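Local coordinates for protein paenibacillus xanthan lyase (Paenibacillus, PDB 6F2P) that cleaves the bacterial polysaccharide xanthan, probably by the beta-elimination chemistry of polysaccharide lyase family 8, at residues 33-36 with 37-41; 40-43 with 44-47; 375-378 with 379-382; 460-463 with 464-468. All coordinates share one frame; numbering follows the deposited sequence.

Contact 1: residues 33-36 with 37-41; sequences RVNA and ITVTA
Ile37 lies one helical turn beyond Arg33 and lays its side chain across the aliphatic part of the arginine at about a right angle, with Ile37 CG1 3.9 Å from Arg33 CD. Ile37 holds CG1 beside its own backbone N (chi1 -70°), which turns the branch back along the helix toward Arg33. A branched hydrocarbon suits the place, because Ile37 also packs on Leu82 and Ala83 of helix 68-85 and on Ile340 of helix 340-351. On the outer side, Asn35 and Val39 run side by side in the same direction; Asn35 OD1 approaches the methyl Val39 CG2 to 3.5 Å, a contact without a hydrogen bond. Ala36 offers just a methyl, but its carbonyl is gripped twice: Thr40 N and Thr40 OG1 reach Ala36 O at 3.1 and 3.2 Å from opposite faces of the carbonyl plane. Thr38 repeats the scheme on Val34 O, its OG1 lying 2.9 Å away and above the carbonyl plane; the same hydroxyl also bonds with Ser89. Regular i to i+4 backbone bonds, such as Ile37 N to Arg33 O at 2.8 Å, mark an alpha helix with threonine hydroxyls folded back on its carbonyls, part of the alpha-helical domain of family 8 lyases.

Contact 2: residues 40-43 with 44-47; sequences TAQG and YWDS
Gln42 and Asp46, one helical turn apart, join their side chains through a hydrogen bond from Gln42 NE2 to Asp46 OD1, 2.8 Å long. The amide donates nearly within its own plane but meets the carboxylate from above, and the two flat groups are turned 50° against each other. Gln42 makes this possible by placing CG trans to its backbone N and then bending at chi2 (59°), which curls the amide toward the C-terminal end of the helix. The other amide atom, Gln42 OE1, lies at the edge of the Trp45 ring, 3.6 Å from Trp45 CE3 and near the ring plane. An alanine in place of Gln42 would remove the amide, and Asp46 OD1 would probably be left without this donor and the Trp45 edge without its cover.

Residues 40-46 lie in the last turns of helix 28-46 in the alpha-helical domain, and the i to i+4 pattern of backbone bonds reaches Ser47 N on Gly43 O at 3.1 Å. Gly43 adds no bulk on the solvent side. Along another side of the helix Thr40 and Tyr44 point the same way, and the methyl Thr40 CG2 rests 3.8 Å from Tyr44 CE2. Tyr44 holds its ring beside its own backbone N (chi1 -69°), and there the ring stacks with His76 as well. Tryptophan suits position 45 by offering a broad ring to two helices and one N-H to an aspartate: Trp45 packs on Met80 of helix 68-85 and Leu97 of helix 95-111, and its indole NE1 bonds with Asp100 OD2.

Contact 3: residues 375-378 with 379-382; sequences QLRP and GFGF
Strands 375-377 and 380-382 run antiparallel, 172° between their directions, with Gln375 and Phe382 exchanging two backbone hydrogen bonds, each 2.8 Å between N and O, while nearer the turn the bond from Phe380 N to Arg377 O lengthens to 3.3 Å. On the face carrying Arg377 and Phe380 the two side chains run alongside each other. Phe380 takes the rotamer with CG between N and C (chi1 64°), bringing its ring under the arginine stem: Arg377 CB sits over one ring face, 3.9 Å from the centroid of Phe380, in a CH-pi contact. The guanidinium goes on past the ring to bond Asp490 O and Gln465 OE1. This is a two-residue beta hairpin within the super-sandwich domain of the lyase, the central pair of a four-stranded sheet, closed by a type II turn from Arg377 to Phe380. Gly379 suits the third turn position, since its positive phi would press a CB against the carbonyl of Pro378, whose ring in turn favours the second position. With a serine replacing Phe380, Arg377 CB and CG would probably lose the ring face they rest on, leaving a gap beside Leu414 and Pro621. On the reverse face, Leu376 CD2 lies 4.0 Å from Gly381 CA.

Contact 4: residues 460-463 with 464-468; sequences TDIL and GQYGV
Leu463 and Tyr466 each set CG beside their own backbone N (chi1 -60° and -46°), and across the turn the methyl Leu463 CD1 comes to 3.8 Å from Tyr466 CE2. Ile462 adds a second apolar contact, its CG2 lying at the edge of the same ring, near its plane and 4.1 Å from Tyr466 CD2. Gln465 CB covers one face of the Tyr466 ring, over its centre. A broad aromatic ring suits this place, since it can meet all three neighbours at once.

Behind these side chains the backbone makes a classic beta bulge: Gln465 and Tyr466 both face Ile462, and Ile462 O accepts from Gln465 N at 3.0 Å and from Tyr466 N at 3.1 Å. Leu463 and Gly464 both have positive phi as the chain reverses; this comes easily to glycine, less so to leucine. Farther along, Thr460 and Val468 form a hydrogen-bonded pair, with Thr460 CG2 3.9 Å from Val468 CG1; Gly467, opposite Asp461, adds no bulk there.

Strand 457-462 is an edge strand of a large antiparallel sheet in the super-sandwich domain, and the hairpin leans on a neighbouring sheet. Ile462 touches strands 678-684 and 688-694, Tyr466 and Val468 touch strand 656-661, Thr460 OG1 bonds with Ser744 and Ser692, and Asp461 forms a salt bridge with Lys746 of strand 744-750.

From the N terminus, contacts 1 and 2 are successive stretches of helix 28-46, overlapping at Thr40 and Ala41. Neither closes a loop; together they follow one helix of the alpha-helical domain past helices 68-85, 95-111 and 340-351. Contact 3 comes far later, its centre about 40 Å from that of contact 1, and closes the short turn between strands 372-377 and 380-385. Contact 4 then closes the hairpin of strands 457-462 and 466-474. The two hairpins lie in series and neither encloses nor crosses the other, yet they touch: besides the Arg377 link, Gln465 O of contact 4 probably accepts a hydrogen bond from Gln375 NE2 of contact 3, joining two sheets of the super-sandwich domain.

Contact 1: residues 33-36 with 37-41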
ATOM      1  N   ARG A  33      18.838 -32.049  23.004  1.00 24.28           N
ATOM      2  CA  ARG A  33      19.752 -31.029  22.499  1.00 21.58           C
ATOM      3  C   ARG A  33      21.191 -31.304  22.947  1.00 22.44           C
ATOM      4  O   ARG A  33      22.132 -31.192  22.161  1.00 21.53           O
ATOM      5  CB  ARG A  33      19.280 -29.636  22.928  1.00 20.50           C
ATOM      6  CG  ARG A  33      20.183 -28.492  22.513  1.00 23.10           C
ATOM      7  CD  ARG A  33      20.601 -28.579  21.050  1.00 24.14           C
ATOM      8  NE  ARG A  33      19.480 -28.389  20.145  1.00 34.71           N
ATOM      9  CZ  ARG A  33      19.547 -28.581  18.833  1.00 35.12           C
ATOM     10  NH1 ARG A  33      20.690 -28.967  18.282  1.00 33.87           N
ATOM     11  NH2 ARG A  33      18.472 -28.391  18.078  1.00 33.01           N
ATOM     12  N   VAL A  34      21.349 -31.677  24.212  1.00 23.65           N
ATOM     13  CA  VAL A  34      22.659 -31.994  24.759  1.00 19.50           C
ATOM     14  C   VAL A  34      23.314 -33.122  23.974  1.00 20.33           C
ATOM     15  O   VAL A  34      24.476 -33.025  23.565  1.00 18.79           O
ATOM     16  CB  VAL A  34      22.553 -32.398  26.236  1.00 25.35           C
ATOM     17  CG1 VAL A  34      23.878 -32.962  26.737  1.00 20.14           C
ATOM     18  CG2 VAL A  34      22.117 -31.210  27.069  1.00 21.53           C
ATOM     19  N   ASN A  35      22.561 -34.190  23.756  1.00 21.63           N
ATOM     20  CA  ASN A  35      23.039 -35.274  22.918  1.00 20.36           C
ATOM     21  C   ASN A  35      23.430 -34.789  21.518  1.00 21.88           C
ATOM     22  O   ASN A  35      24.538 -35.062  21.048  1.00 23.46           O
ATOM     23  CB  ASN A  35      22.005 -36.395  22.836  1.00 22.60           C
ATOM     24  CG  ASN A  35      22.322 -37.396  21.738  1.00 33.87           C
ATOM     25  OD1 ASN A  35      23.284 -38.155  21.831  1.00 31.21           O
ATOM     26  ND2 ASN A  35      21.514 -37.390  20.682  1.00 41.69           N
ATOM     27  N   ALA A  36      22.534 -34.053  20.867  1.00 22.05           N
ATOM     28  CA  ALA A  36      22.809 -33.509  19.538  1.00 17.04           C
ATOM     29  C   ALA A  36      24.102 -32.697  19.520  1.00 19.56           C
ATOM     30  O   ALA A  36      24.922 -32.829  18.601  1.00 21.44           O
ATOM     31  CB  ALA A  36      21.650 -32.666  19.068  1.00 15.61           C
ATOM     32  N   ILE A  37      24.286 -31.872  20.546  1.00 15.83           N
ATOM     33  CA  ILE A  37      25.507 -31.083  20.694  1.00 15.90           C
ATOM     34  C   ILE A  37      26.739 -31.973  20.816  1.00 20.48           C
ATOM     35  O   ILE A  37      27.765 -31.733  20.162  1.00 19.42           O
ATOM     36  CB  ILE A  37      25.410 -30.157  21.916  1.00 15.21           C
ATOM     37  CG1 ILE A  37      24.382 -29.049  21.647  1.00 16.79           C
ATOM     38  CG2 ILE A  37      26.760 -29.577  22.259  1.00 14.59           C
ATOM     39  CD1 ILE A  37      24.125 -28.139  22.831  1.00 19.51           C
ATOM     40  N   THR A  38      26.628 -33.010  21.643  1.00 21.52           N
ATOM     41  CA  THR A  38      27.729 -33.944  21.870  1.00 15.60           C
ATOM     42  C   THR A  38      28.113 -34.677  20.587  1.00 19.23           C
ATOM     43  O   THR A  38      29.290 -34.727  20.209  1.00 20.46           O
ATOM     44  CB  THR A  38      27.363 -34.981  22.938  1.00 18.31           C
ATOM     45  OG1 THR A  38      27.001 -34.315  24.160  1.00 16.45           O
ATOM     46  CG2 THR A  38      28.537 -35.918  23.182  1.00 16.08           C
ATOM     47  N   VAL A  39      27.113 -35.244  19.918  1.00 16.88           N
ATOM     48  CA  VAL A  39      27.346 -36.009  18.701  1.00 14.73           C
ATOM     49  C   VAL A  39      28.026 -35.164  17.623  1.00 22.62           C
ATOM     50  O   VAL A  39      29.009 -35.602  17.008  1.00 24.52           O
ATOM     51  CB  VAL A  39      26.032 -36.593  18.153  1.00 13.05           C
ATOM     52  CG1 VAL A  39      26.239 -37.189  16.773  1.00  8.56           C
ATOM     53  CG2 VAL A  39      25.488 -37.633  19.109  1.00 17.37           C
ATOM     54  N   THR A  40      27.512 -33.954  17.414  1.00 17.22           N
ATOM     55  CA  THR A  40      28.070 -33.041  16.421  1.00 15.78           C
ATOM     56  C   THR A  40      29.536 -32.742  16.717  1.00 18.50           C
ATOM     57  O   THR A  40      30.387 -32.798  15.823  1.00 19.67           O
ATOM     58  CB  THR A  40      27.263 -31.720  16.342  1.00 16.64           C
ATOM     59  OG1 THR A  40      25.989 -31.970  15.742  1.00  9.31           O
ATOM     60  CG2 THR A  40      27.987 -30.702  15.500  1.00 17.99           C
ATOM     61  N   ALA A  41      29.835 -32.443  17.977  1.00 18.89           N
ATOM     62  CA  ALA A  41      31.211 -32.176  18.371  1.00 20.59           C
ATOM     63  C   ALA A  41      32.110 -33.384  18.120  1.00 20.29           C
ATOM     64  O   ALA A  41      33.207 -33.238  17.579  1.00 21.27           O
ATOM     65  CB  ALA A  41      31.280 -31.765  19.809  1.00 19.04           C
TER

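Contact 2: residues 40-43 with 44-47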
ATOM      1  N   THR A  40      27.512 -33.954  17.414  1.00 17.22           N
ATOM      2  CA  THR A  40      28.070 -33.041  16.421  1.00 15.78           C
ATOM      3  C   THR A  40      29.536 -32.742  16.717  1.00 18.50           C
ATOM      4  O   THR A  40      30.387 -32.798  15.823  1.00 19.67           O
ATOM      5  CB  THR A  40      27.263 -31.720  16.342  1.00 16.64           C
ATOM      6  OG1 THR A  40      25.989 -31.970  15.742  1.00  9.31           O
ATOM      7  CG2 THR A  40      27.987 -30.702  15.500  1.00 17.99           C
ATOM      8  N   ALA A  41      29.835 -32.443  17.977  1.00 18.89           N
ATOM      9  CA  ALA A  41      31.211 -32.176  18.371  1.00 20.59           C
ATOM     10  C   ALA A  41      32.110 -33.384  18.120  1.00 20.29           C
ATOM     11  O   ALA A  41      33.207 -33.238  17.579  1.00 21.27           O
ATOM     12  CB  ALA A  41      31.280 -31.765  19.809  1.00 19.04           C
ATOM     13  N   GLN A  42      31.655 -34.573  18.504  1.00 20.61           N
ATOM     14  CA  GLN A  42      32.458 -35.772  18.269  1.00 21.58           C
ATOM     15  C   GLN A  42      32.724 -35.918  16.775  1.00 22.65           C
ATOM     16  O   GLN A  42      33.824 -36.292  16.370  1.00 17.94           O
ATOM     17  CB  GLN A  42      31.790 -37.032  18.824  1.00 18.64           C
ATOM     18  CG  GLN A  42      32.720 -38.254  18.877  1.00 18.27           C
ATOM     19  CD  GLN A  42      33.960 -38.022  19.747  1.00 20.78           C
ATOM     20  OE1 GLN A  42      33.853 -37.604  20.895  1.00 27.87           O
ATOM     21  NE2 GLN A  42      35.136 -38.298  19.198  1.00 22.74           N
ATOM     22  N   GLY A  43      31.722 -35.586  15.963  1.00 18.16           N
ATOM     23  CA  GLY A  43      31.875 -35.638  14.522  1.00 16.76           C
ATOM     24  C   GLY A  43      33.064 -34.845  13.992  1.00 22.90           C
ATOM     25  O   GLY A  43      33.941 -35.386  13.297  1.00 18.83           O
ATOM     26  N   TYR A  44      33.093 -33.557  14.313  1.00 22.00           N
ATOM     27  CA  TYR A  44      34.131 -32.678  13.792  1.00 19.08           C
ATOM     28  C   TYR A  44      35.459 -32.937  14.477  1.00 20.26           C
ATOM     29  O   TYR A  44      36.517 -32.654  13.912  1.00 23.49           O
ATOM     30  CB  TYR A  44      33.716 -31.212  13.927  1.00 20.19           C
ATOM     31  CG  TYR A  44      32.568 -30.852  13.012  1.00 23.15           C
ATOM     32  CD1 TYR A  44      32.635 -31.131  11.656  1.00 20.87           C
ATOM     33  CD2 TYR A  44      31.414 -30.246  13.500  1.00 22.39           C
ATOM     34  CE1 TYR A  44      31.594 -30.819  10.813  1.00 21.65           C
ATOM     35  CE2 TYR A  44      30.366 -29.925  12.656  1.00 19.14           C
ATOM     36  CZ  TYR A  44      30.465 -30.217  11.312  1.00 22.84           C
ATOM     37  OH  TYR A  44      29.440 -29.908  10.452  1.00 32.04           O
ATOM     38  N   TRP A  45      35.406 -33.470  15.695  1.00 19.12           N
ATOM     39  CA  TRP A  45      36.627 -33.822  16.413  1.00 22.50           C
ATOM     40  C   TRP A  45      37.276 -35.007  15.686  1.00 23.98           C
ATOM     41  O   TRP A  45      38.495 -35.055  15.476  1.00 23.29           O
ATOM     42  CB  TRP A  45      36.314 -34.184  17.868  1.00 18.49           C
ATOM     43  CG  TRP A  45      37.527 -34.247  18.743  1.00 17.21           C
ATOM     44  CD1 TRP A  45      38.775 -33.767  18.456  1.00 22.79           C
ATOM     45  CD2 TRP A  45      37.612 -34.821  20.053  1.00 17.27           C
ATOM     46  NE1 TRP A  45      39.630 -34.005  19.506  1.00 18.58           N
ATOM     47  CE2 TRP A  45      38.941 -34.652  20.500  1.00 21.50           C
ATOM     48  CE3 TRP A  45      36.697 -35.460  20.890  1.00 14.56           C
ATOM     49  CZ2 TRP A  45      39.376 -35.104  21.749  1.00 19.68           C
ATOM     50  CZ3 TRP A  45      37.133 -35.912  22.129  1.00 19.32           C
ATOM     51  CH2 TRP A  45      38.462 -35.732  22.544  1.00 18.05           C
ATOM     52  N   ASP A  46      36.432 -35.949  15.287  1.00 19.75           N
ATOM     53  CA  ASP A  46      36.874 -37.134  14.588  1.00 20.98           C
ATOM     54  C   ASP A  46      37.486 -36.792  13.242  1.00 22.07           C
ATOM     55  O   ASP A  46      38.501 -37.360  12.867  1.00 26.84           O
ATOM     56  CB  ASP A  46      35.709 -38.113  14.416  1.00 22.85           C
ATOM     57  CG  ASP A  46      35.349 -38.819  15.713  1.00 26.35           C
ATOM     58  OD1 ASP A  46      36.154 -38.742  16.675  1.00 27.98           O
ATOM     59  OD2 ASP A  46      34.273 -39.451  15.770  1.00 26.91           O
ATOM     60  N   SER A  47      36.876 -35.864  12.514  1.00 22.35           N
ATOM     61  CA  SER A  47      37.363 -35.524  11.179  1.00 17.34           C
ATOM     62  C   SER A  47      38.468 -34.483  11.206  1.00 17.30           C
ATOM     63  O   SER A  47      39.005 -34.125  10.168  1.00 21.81           O
ATOM     64  CB  SER A  47      36.225 -35.026  10.297  1.00 19.22           C
ATOM     65  OG  SER A  47      35.539 -33.951  10.918  1.00 25.22           O
TER

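Contact 3: residues 375-378 with 379-382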
ATOM      1  N   GLN A 375      -5.835 -11.355   5.866  1.00 17.01           N
ATOM      2  CA  GLN A 375      -7.129 -11.479   6.509  1.00 16.21           C
ATOM      3  C   GLN A 375      -7.083 -12.619   7.519  1.00 18.49           C
ATOM      4  O   GLN A 375      -6.840 -13.773   7.166  1.00 21.04           O
ATOM      5  CB  GLN A 375      -8.232 -11.717   5.478  1.00 12.79           C
ATOM      6  CG  GLN A 375      -9.583 -12.046   6.083  1.00 14.61           C
ATOM      7  CD  GLN A 375     -10.187 -10.888   6.861  1.00 20.74           C
ATOM      8  OE1 GLN A 375      -9.674 -10.477   7.907  1.00 17.95           O
ATOM      9  NE2 GLN A 375     -11.291 -10.353   6.350  1.00 25.97           N
ATOM     10  N   LEU A 376      -7.289 -12.284   8.784  1.00 18.35           N
ATOM     11  CA  LEU A 376      -7.322 -13.283   9.834  1.00 15.27           C
ATOM     12  C   LEU A 376      -8.725 -13.316  10.448  1.00 21.62           C
ATOM     13  O   LEU A 376      -9.188 -12.332  11.033  1.00 22.44           O
ATOM     14  CB  LEU A 376      -6.265 -12.985  10.895  1.00 14.25           C
ATOM     15  CG  LEU A 376      -4.815 -12.847  10.422  1.00 15.62           C
ATOM     16  CD1 LEU A 376      -3.936 -12.360  11.564  1.00 16.04           C
ATOM     17  CD2 LEU A 376      -4.276 -14.157   9.874  1.00 13.54           C
ATOM     18  N   ARG A 377      -9.394 -14.453  10.282  1.00 21.38           N
ATOM     19  CA  ARG A 377     -10.741 -14.666  10.775  1.00 17.54           C
ATOM     20  C   ARG A 377     -10.729 -15.887  11.671  1.00 20.06           C
ATOM     21  O   ARG A 377      -9.770 -16.655  11.662  1.00 24.30           O
ATOM     22  CB  ARG A 377     -11.692 -14.909   9.605  1.00 17.78           C
ATOM     23  CG  ARG A 377     -11.787 -13.747   8.642  1.00 20.17           C
ATOM     24  CD  ARG A 377     -12.214 -12.493   9.348  1.00 15.90           C
ATOM     25  NE  ARG A 377     -13.445 -12.697  10.098  1.00 21.72           N
ATOM     26  CZ  ARG A 377     -13.974 -11.797  10.924  1.00 20.32           C
ATOM     27  NH1 ARG A 377     -13.367 -10.633  11.106  1.00 15.47           N
ATOM     28  NH2 ARG A 377     -15.105 -12.063  11.572  1.00 15.95           N
ATOM     29  N   PRO A 378     -11.790 -16.068  12.468  1.00 25.55           N
ATOM     30  CA  PRO A 378     -11.858 -17.323  13.219  1.00 23.95           C
ATOM     31  C   PRO A 378     -11.970 -18.523  12.279  1.00 23.68           C
ATOM     32  O   PRO A 378     -12.934 -18.629  11.526  1.00 24.14           O
ATOM     33  CB  PRO A 378     -13.127 -17.162  14.061  1.00 18.13           C
ATOM     34  CG  PRO A 378     -13.903 -16.050  13.407  1.00 19.30           C
ATOM     35  CD  PRO A 378     -12.880 -15.140  12.822  1.00 18.31           C
ATOM     36  N   GLY A 379     -10.976 -19.405  12.316  1.00 22.93           N
ATOM     37  CA  GLY A 379     -10.983 -20.601  11.497  1.00 23.43           C
ATOM     38  C   GLY A 379     -10.015 -20.594  10.318  1.00 26.22           C
ATOM     39  O   GLY A 379      -9.645 -21.656   9.810  1.00 24.87           O
ATOM     40  N   PHE A 380      -9.604 -19.413   9.864  1.00 18.07           N
ATOM     41  CA  PHE A 380      -8.675 -19.355   8.743  1.00 20.27           C
ATOM     42  C   PHE A 380      -7.846 -18.075   8.665  1.00 20.66           C
ATOM     43  O   PHE A 380      -8.175 -17.060   9.270  1.00 17.98           O
ATOM     44  CB  PHE A 380      -9.405 -19.590   7.420  1.00 16.12           C
ATOM     45  CG  PHE A 380     -10.421 -18.528   7.086  1.00 21.62           C
ATOM     46  CD1 PHE A 380     -11.712 -18.591   7.600  1.00 17.86           C
ATOM     47  CD2 PHE A 380     -10.092 -17.477   6.246  1.00 18.03           C
ATOM     48  CE1 PHE A 380     -12.650 -17.630   7.288  1.00 14.89           C
ATOM     49  CE2 PHE A 380     -11.027 -16.508   5.927  1.00 22.40           C
ATOM     50  CZ  PHE A 380     -12.312 -16.582   6.453  1.00 22.66           C
ATOM     51  N   GLY A 381      -6.753 -18.151   7.917  1.00 18.39           N
ATOM     52  CA  GLY A 381      -5.938 -16.995   7.620  1.00 15.94           C
ATOM     53  C   GLY A 381      -5.811 -16.917   6.116  1.00 17.08           C
ATOM     54  O   GLY A 381      -5.862 -17.934   5.427  1.00 18.91           O
ATOM     55  N   PHE A 382      -5.656 -15.709   5.599  1.00 15.73           N
ATOM     56  CA  PHE A 382      -5.608 -15.506   4.167  1.00 14.40           C
ATOM     57  C   PHE A 382      -4.540 -14.482   3.841  1.00 15.55           C
ATOM     58  O   PHE A 382      -4.576 -13.354   4.328  1.00 19.26           O
ATOM     59  CB  PHE A 382      -6.966 -15.018   3.677  1.00 16.22           C
ATOM     60  CG  PHE A 382      -7.077 -14.905   2.183  1.00 18.00           C
ATOM     61  CD1 PHE A 382      -7.162 -16.044   1.390  1.00 15.33           C
ATOM     62  CD2 PHE A 382      -7.128 -13.661   1.571  1.00 10.98           C
ATOM     63  CE1 PHE A 382      -7.290 -15.942   0.011  1.00 12.85           C
ATOM     64  CE2 PHE A 382      -7.253 -13.551   0.195  1.00 11.33           C
ATOM     65  CZ  PHE A 382      -7.336 -14.694  -0.584  1.00 13.06           C
TER

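Contact 4: residues 460-463 with 464-468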
ATOM      1  N   THR A 460      -8.277  -1.177   0.819  1.00 11.25           N
ATOM      2  CA  THR A 460      -8.727  -0.481   2.016  1.00 12.48           C
ATOM      3  C   THR A 460      -9.549  -1.413   2.909  1.00 13.75           C
ATOM      4  O   THR A 460      -9.805  -2.559   2.553  1.00 15.34           O
ATOM      5  CB  THR A 460      -9.543   0.783   1.675  1.00 13.95           C
ATOM      6  OG1 THR A 460      -9.747   1.546   2.865  1.00 17.33           O
ATOM      7  CG2 THR A 460     -10.900   0.421   1.085  1.00 11.98           C
ATOM      8  N   ASP A 461      -9.968  -0.925   4.069  1.00 14.04           N
ATOM      9  CA  ASP A 461     -10.545  -1.803   5.074  1.00 12.12           C
ATOM     10  C   ASP A 461     -11.533  -1.088   5.975  1.00 16.36           C
ATOM     11  O   ASP A 461     -11.612   0.139   5.986  1.00 19.56           O
ATOM     12  CB  ASP A 461      -9.440  -2.349   5.953  1.00 18.89           C
ATOM     13  CG  ASP A 461      -8.585  -1.250   6.543  1.00 23.32           C
ATOM     14  OD1 ASP A 461      -9.072  -0.536   7.447  1.00 18.91           O
ATOM     15  OD2 ASP A 461      -7.425  -1.099   6.099  1.00 32.96           O
ATOM     16  N   ILE A 462     -12.260  -1.863   6.765  1.00 14.31           N
ATOM     17  CA  ILE A 462     -13.214  -1.287   7.689  1.00 18.17           C
ATOM     18  C   ILE A 462     -13.314  -2.136   8.960  1.00 19.23           C
ATOM     19  O   ILE A 462     -13.140  -3.358   8.920  1.00 15.56           O
ATOM     20  CB  ILE A 462     -14.592  -1.066   7.005  1.00 18.08           C
ATOM     21  CG1 ILE A 462     -15.265   0.195   7.554  1.00 19.60           C
ATOM     22  CG2 ILE A 462     -15.479  -2.284   7.147  1.00 15.73           C
ATOM     23  CD1 ILE A 462     -16.384   0.712   6.673  1.00 22.01           C
ATOM     24  N   LEU A 463     -13.538  -1.465  10.090  1.00 22.47           N
ATOM     25  CA  LEU A 463     -13.706  -2.119  11.388  1.00 15.02           C
ATOM     26  C   LEU A 463     -12.482  -2.917  11.822  1.00 18.81           C
ATOM     27  O   LEU A 463     -12.534  -3.684  12.788  1.00 20.10           O
ATOM     28  CB  LEU A 463     -14.950  -3.011  11.376  1.00 19.35           C
ATOM     29  CG  LEU A 463     -16.250  -2.261  11.080  1.00 20.46           C
ATOM     30  CD1 LEU A 463     -17.450  -3.190  11.108  1.00 26.21           C
ATOM     31  CD2 LEU A 463     -16.424  -1.134  12.075  1.00 16.19           C
ATOM     32  N   GLY A 464     -11.374  -2.723  11.115  1.00 14.67           N
ATOM     33  CA  GLY A 464     -10.185  -3.517  11.343  1.00 18.31           C
ATOM     34  C   GLY A 464     -10.405  -5.010  11.146  1.00 17.92           C
ATOM     35  O   GLY A 464      -9.619  -5.810  11.652  1.00 19.25           O
ATOM     36  N   GLN A 465     -11.454  -5.379  10.405  1.00 16.53           N
ATOM     37  CA  GLN A 465     -11.864  -6.779  10.253  1.00 21.04           C
ATOM     38  C   GLN A 465     -12.197  -7.186   8.810  1.00 18.92           C
ATOM     39  O   GLN A 465     -12.090  -8.354   8.438  1.00 18.82           O
ATOM     40  CB  GLN A 465     -13.092  -7.059  11.117  1.00 22.43           C
ATOM     41  CG  GLN A 465     -12.860  -6.950  12.606  1.00 21.88           C
ATOM     42  CD  GLN A 465     -13.976  -7.597  13.384  1.00 28.78           C
ATOM     43  OE1 GLN A 465     -14.258  -8.789  13.213  1.00 25.24           O
ATOM     44  NE2 GLN A 465     -14.639  -6.811  14.232  1.00 35.51           N
ATOM     45  N   TYR A 466     -12.626  -6.227   8.004  1.00 15.43           N
ATOM     46  CA  TYR A 466     -13.080  -6.534   6.655  1.00 16.83           C
ATOM     47  C   TYR A 466     -12.275  -5.693   5.679  1.00 15.05           C
ATOM     48  O   TYR A 466     -11.919  -4.553   5.968  1.00 14.85           O
ATOM     49  CB  TYR A 466     -14.594  -6.270   6.521  1.00 14.50           C
ATOM     50  CG  TYR A 466     -15.384  -6.847   7.675  1.00 18.56           C
ATOM     51  CD1 TYR A 466     -15.232  -8.179   8.042  1.00 16.82           C
ATOM     52  CD2 TYR A 466     -16.256  -6.055   8.423  1.00 20.91           C
ATOM     53  CE1 TYR A 466     -15.936  -8.716   9.111  1.00 18.47           C
ATOM     54  CE2 TYR A 466     -16.973  -6.585   9.499  1.00 16.29           C
ATOM     55  CZ  TYR A 466     -16.805  -7.918   9.834  1.00 22.53           C
ATOM     56  OH  TYR A 466     -17.495  -8.456  10.897  1.00 28.23           O
ATOM     57  N   GLY A 467     -11.962  -6.257   4.524  1.00 14.28           N
ATOM     58  CA  GLY A 467     -11.090  -5.563   3.606  1.00 12.00           C
ATOM     59  C   GLY A 467     -11.388  -5.910   2.171  1.00 15.85           C
ATOM     60  O   GLY A 467     -12.079  -6.893   1.877  1.00 17.93           O
ATOM     61  N   VAL A 468     -10.862  -5.084   1.280  1.00 13.22           N
ATOM     62  CA  VAL A 468     -10.972  -5.293  -0.147  1.00 13.79           C
ATOM     63  C   VAL A 468      -9.626  -4.908  -0.751  1.00 15.86           C
ATOM     64  O   VAL A 468      -9.062  -3.861  -0.404  1.00 13.41           O
ATOM     65  CB  VAL A 468     -12.117  -4.435  -0.751  1.00 11.96           C
ATOM     66  CG1 VAL A 468     -12.038  -3.010  -0.246  1.00 10.91           C
ATOM     67  CG2 VAL A 468     -12.084  -4.470  -2.273  1.00 13.21           C
TER